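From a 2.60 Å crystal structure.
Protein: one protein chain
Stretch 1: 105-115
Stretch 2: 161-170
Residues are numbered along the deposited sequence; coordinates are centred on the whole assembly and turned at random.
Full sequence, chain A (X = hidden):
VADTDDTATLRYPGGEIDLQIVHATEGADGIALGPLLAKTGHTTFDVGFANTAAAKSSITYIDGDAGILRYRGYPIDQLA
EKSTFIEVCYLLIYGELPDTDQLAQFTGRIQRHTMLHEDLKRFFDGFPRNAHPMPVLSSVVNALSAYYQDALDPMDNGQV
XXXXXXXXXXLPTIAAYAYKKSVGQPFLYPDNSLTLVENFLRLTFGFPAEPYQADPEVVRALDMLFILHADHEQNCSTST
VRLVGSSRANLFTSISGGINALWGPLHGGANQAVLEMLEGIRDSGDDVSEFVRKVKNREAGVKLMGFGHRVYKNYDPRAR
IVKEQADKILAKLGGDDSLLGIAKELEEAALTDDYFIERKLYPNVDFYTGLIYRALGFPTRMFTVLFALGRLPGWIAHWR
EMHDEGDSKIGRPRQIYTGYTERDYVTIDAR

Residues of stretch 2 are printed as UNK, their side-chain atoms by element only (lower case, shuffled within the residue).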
# COMPACT_ATOMS: atom_id res chain seq x y z
N GLN A 105 -7.61 -22.69 -22.13
CA GLN A 105 -8.64 -22.64 -21.11
C GLN A 105 -8.41 -21.44 -20.19
O GLN A 105 -9.34 -20.79 -19.77
CB GLN A 105 -8.71 -23.98 -20.36
CG GLN A 105 -9.50 -25.02 -21.16
CD GLN A 105 -9.18 -26.47 -20.81
OE1 GLN A 105 -9.02 -27.31 -21.70
NE2 GLN A 105 -9.10 -26.77 -19.52
N PHE A 106 -7.15 -21.13 -19.93
CA PHE A 106 -6.78 -19.95 -19.15
C PHE A 106 -7.07 -18.65 -19.91
O PHE A 106 -7.54 -17.65 -19.36
CB PHE A 106 -5.28 -20.06 -18.86
CG PHE A 106 -4.70 -18.89 -18.14
CD1 PHE A 106 -4.92 -18.71 -16.79
CD2 PHE A 106 -3.86 -18.00 -18.81
CE1 PHE A 106 -4.36 -17.65 -16.11
CE2 PHE A 106 -3.29 -16.94 -18.12
CZ PHE A 106 -3.54 -16.77 -16.77
N THR A 107 -6.74 -18.69 -21.19
CA THR A 107 -6.98 -17.63 -22.14
C THR A 107 -8.44 -17.44 -22.36
O THR A 107 -8.92 -16.32 -22.48
CB THR A 107 -6.33 -18.03 -23.47
OG1 THR A 107 -4.99 -18.43 -23.19
CG2 THR A 107 -6.37 -16.91 -24.49
N GLY A 108 -9.16 -18.55 -22.44
CA GLY A 108 -10.62 -18.51 -22.56
C GLY A 108 -11.27 -17.88 -21.34
O GLY A 108 -12.13 -17.04 -21.47
N ARG A 109 -10.81 -18.30 -20.16
CA ARG A 109 -11.34 -17.84 -18.88
C ARG A 109 -11.19 -16.32 -18.73
O ARG A 109 -12.11 -15.63 -18.28
CB ARG A 109 -10.62 -18.59 -17.75
CG ARG A 109 -11.43 -18.77 -16.48
CD ARG A 109 -10.73 -19.72 -15.50
NE ARG A 109 -11.08 -21.13 -15.75
CZ ARG A 109 -10.24 -22.13 -16.00
NH1 ARG A 109 -8.91 -21.95 -16.05
NH2 ARG A 109 -10.74 -23.35 -16.21
N ILE A 110 -10.05 -15.79 -19.14
CA ILE A 110 -9.82 -14.36 -19.09
C ILE A 110 -10.69 -13.66 -20.13
O ILE A 110 -11.16 -12.54 -19.90
CB ILE A 110 -8.34 -14.01 -19.37
CG1 ILE A 110 -7.46 -14.49 -18.23
CG2 ILE A 110 -8.14 -12.52 -19.58
CD1 ILE A 110 -5.99 -14.48 -18.58
N GLN A 111 -10.90 -14.28 -21.29
CA GLN A 111 -11.56 -13.56 -22.39
C GLN A 111 -13.01 -13.33 -22.05
O GLN A 111 -13.62 -12.38 -22.53
CB GLN A 111 -11.42 -14.33 -23.72
CG GLN A 111 -11.28 -13.45 -24.94
CD GLN A 111 -10.11 -12.47 -24.85
OE1 GLN A 111 -10.27 -11.26 -25.02
NE2 GLN A 111 -8.92 -13.00 -24.59
N ARG A 112 -13.57 -14.17 -21.20
CA ARG A 112 -14.99 -14.09 -20.87
C ARG A 112 -15.25 -13.23 -19.61
O ARG A 112 -16.40 -13.09 -19.23
CB ARG A 112 -15.64 -15.50 -20.83
CG ARG A 112 -15.11 -16.47 -19.77
CD ARG A 112 -15.61 -17.92 -19.95
NE ARG A 112 -15.18 -18.78 -18.83
CZ ARG A 112 -15.69 -18.74 -17.58
NH1 ARG A 112 -16.66 -17.90 -17.29
NH2 ARG A 112 -15.23 -19.55 -16.62
N HIS A 113 -14.22 -12.62 -19.02
CA HIS A 113 -14.39 -11.74 -17.84
C HIS A 113 -13.91 -10.30 -18.02
O HIS A 113 -13.66 -9.59 -17.03
CB HIS A 113 -13.67 -12.33 -16.62
CG HIS A 113 -14.33 -13.54 -16.04
ND1 HIS A 113 -14.29 -14.77 -16.65
CD2 HIS A 113 -15.05 -13.70 -14.91
CE1 HIS A 113 -14.96 -15.65 -15.92
NE2 HIS A 113 -15.43 -15.02 -14.85
N THR A 114 -13.82 -9.83 -19.26
CA THR A 114 -13.25 -8.53 -19.53
C THR A 114 -14.24 -7.41 -19.42
O THR A 114 -13.84 -6.23 -19.40
CB THR A 114 -12.69 -8.45 -20.94
OG1 THR A 114 -13.65 -8.97 -21.85
CG2 THR A 114 -11.39 -9.23 -21.07
N MET A 115 -15.52 -7.73 -19.40
CA MET A 115 -16.53 -6.71 -19.25
C MET A 115 -16.71 -6.42 -17.77
O MET A 115 -16.82 -7.35 -16.98
CB MET A 115 -17.85 -7.16 -19.85
CG MET A 115 -18.62 -6.02 -20.48
SD MET A 115 -20.10 -6.52 -21.36
CE MET A 115 -19.35 -7.24 -22.84
N UNK A 161 -8.80 -17.76 -7.32
CA UNK A 161 -8.69 -18.08 -8.70
C UNK A 161 -9.59 -17.19 -9.54
O UNK A 161 -9.19 -16.70 -10.58
o UNK A 161 -6.41 -19.28 -10.61
o UNK A 161 -6.54 -21.20 -9.55
c UNK A 161 -8.57 -20.12 -10.14
c UNK A 161 -9.11 -19.53 -8.88
c UNK A 161 -7.06 -20.21 -10.10
N UNK A 162 -10.82 -17.00 -9.09
CA UNK A 162 -11.80 -16.24 -9.81
C UNK A 162 -11.43 -14.76 -9.82
O UNK A 162 -11.57 -14.09 -10.85
c UNK A 162 -14.55 -16.17 -11.22
c UNK A 162 -14.37 -15.78 -9.76
c UNK A 162 -15.60 -16.16 -8.95
c UNK A 162 -13.15 -16.45 -9.15
N UNK A 163 -10.92 -14.23 -8.70
CA UNK A 163 -10.46 -12.84 -8.72
C UNK A 163 -9.05 -12.66 -9.28
O UNK A 163 -8.65 -11.53 -9.58
c UNK A 163 -10.60 -12.15 -7.35
o UNK A 163 -9.89 -12.80 -6.31
N UNK A 164 -8.28 -13.74 -9.41
CA UNK A 164 -7.04 -13.65 -10.23
C UNK A 164 -7.47 -13.41 -11.67
O UNK A 164 -6.96 -12.52 -12.34
o UNK A 164 -5.51 -14.89 -8.86
c UNK A 164 -6.21 -14.92 -10.10
c UNK A 164 -5.23 -15.11 -11.27
N UNK A 165 -8.46 -14.16 -12.11
CA UNK A 165 -8.99 -14.03 -13.45
C UNK A 165 -9.59 -12.65 -13.66
O UNK A 165 -9.21 -11.93 -14.58
c UNK A 165 -8.09 -16.68 -14.31
c UNK A 165 -10.05 -15.12 -13.75
c UNK A 165 -9.44 -16.52 -13.60
c UNK A 165 -10.55 -14.99 -15.17
N UNK A 166 -10.53 -12.30 -12.79
CA UNK A 166 -11.17 -10.98 -12.85
C UNK A 166 -10.17 -9.82 -12.95
O UNK A 166 -10.42 -8.85 -13.66
n UNK A 166 -15.56 -11.82 -10.89
c UNK A 166 -16.46 -12.17 -9.98
n UNK A 166 -17.72 -12.39 -10.36
c UNK A 166 -12.02 -10.78 -11.61
c UNK A 166 -13.48 -11.07 -11.84
c UNK A 166 -14.16 -11.56 -10.59
n UNK A 166 -16.12 -12.29 -8.69
N UNK A 167 -9.06 -9.91 -12.25
CA UNK A 167 -8.04 -8.84 -12.31
C UNK A 167 -7.30 -8.84 -13.62
O UNK A 167 -7.08 -7.80 -14.21
c UNK A 167 -6.96 -6.78 -10.05
c UNK A 167 -6.67 -8.84 -8.69
c UNK A 167 -7.37 -8.23 -9.89
c UNK A 167 -7.03 -8.99 -11.18
N UNK A 168 -6.89 -10.01 -14.08
CA UNK A 168 -6.14 -10.08 -15.33
C UNK A 168 -7.01 -9.65 -16.50
O UNK A 168 -6.51 -9.05 -17.45
c UNK A 168 -4.43 -11.88 -14.74
c UNK A 168 -3.19 -11.16 -15.26
c UNK A 168 -5.64 -11.50 -15.58
c UNK A 168 -4.26 -13.39 -14.83
N UNK A 169 -8.30 -9.97 -16.43
CA UNK A 169 -9.24 -9.58 -17.51
C UNK A 169 -9.61 -8.14 -17.43
O UNK A 169 -9.55 -7.43 -18.42
c UNK A 169 -10.50 -10.41 -17.48
N UNK A 170 -10.05 -7.71 -16.25
CA UNK A 170 -10.69 -6.40 -16.11
C UNK A 170 -9.77 -5.20 -15.96
O UNK A 170 -10.20 -4.08 -16.21
c UNK A 170 -15.05 -8.04 -14.59
n UNK A 170 -15.04 -9.41 -14.05
c UNK A 170 -13.82 -7.29 -14.09
c UNK A 170 -12.70 -7.46 -15.09
c UNK A 170 -11.66 -6.40 -14.95

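Position 161 has five side-chain atoms: three carbons in a row, the third carrying two oxygens. It makes no contact with stretch 1. A carboxylate on a chain of this length is glutamate, E161. Both oxygens are hydrogen-bonded elsewhere in the structure.

Position 162 has four carbons, forked at the second. One terminal carbon lies 3.9 Å from NE2 of H113. This is leucine, L162.

Position 163 has one carbon and then one oxygen, and does not reach stretch 1. It is serine, S163.

Position 164 has one carbon bearing an oxygen and a second carbon, and also makes no contact. This is threonine, T164.

Position 165 has four carbons, forked at the first, with one arm two carbons long. The carbon of the short arm sits 3.5 Å from O of R109. The same methyl covers one face of the H113 ring, 4.0 Å from ND1 of H113. The end of the long arm is 4.3 Å from CE1 of F106. It is isoleucine, I165.

Position 166 has three carbons, a nitrogen, then a carbon carrying two more nitrogens. Its second carbon is 4.3 Å from CD2 of H113. The end group is a guanidinium, so the residue is arginine, R166.

Position 167 has four carbons, forked at the second. Its CA-to-CB bond points away from stretch 1, and it makes no contact. It is leucine, L167.

Position 168 has the same pattern, but its CA-to-CB bond points toward stretch 1. One terminal carbon is 4.0 Å from CZ of F106, and its CB is 4.2 Å from CD1 of I110. It is also leucine, L168.

Position 169 has a single carbon. This CB lies 3.3 Å from O of I110 and 3.3 Å from O of H113. It is alanine, A169. The small side chain accompanies a close backbone approach: CA of A169 is 4.6 Å from CA of T114.

Position 170 has four carbons in a row ending in nitrogen. Its second carbon is 3.0 Å from O of H113, and its fourth is 3.1 Å from O of M115. It is lysine, K170.

The two helices cross at -70°, with axes 9.0 Å apart at their closest. F106 and I110 pack against I165 and L168, forming an apolar patch that A169 extends through its contact with CG2 of I110. Beyond the first helix, H113 turns toward stretch 2. Its ND1 donates a hydrogen bond to O of R109 at 2.9 Å, which ties the ring back to the preceding helix while I165 covers one face. No clear hydrogen bond joins the stretches, so the contact rests mainly on packing.

Stretch 2 161-170: ELSTIRLLAK
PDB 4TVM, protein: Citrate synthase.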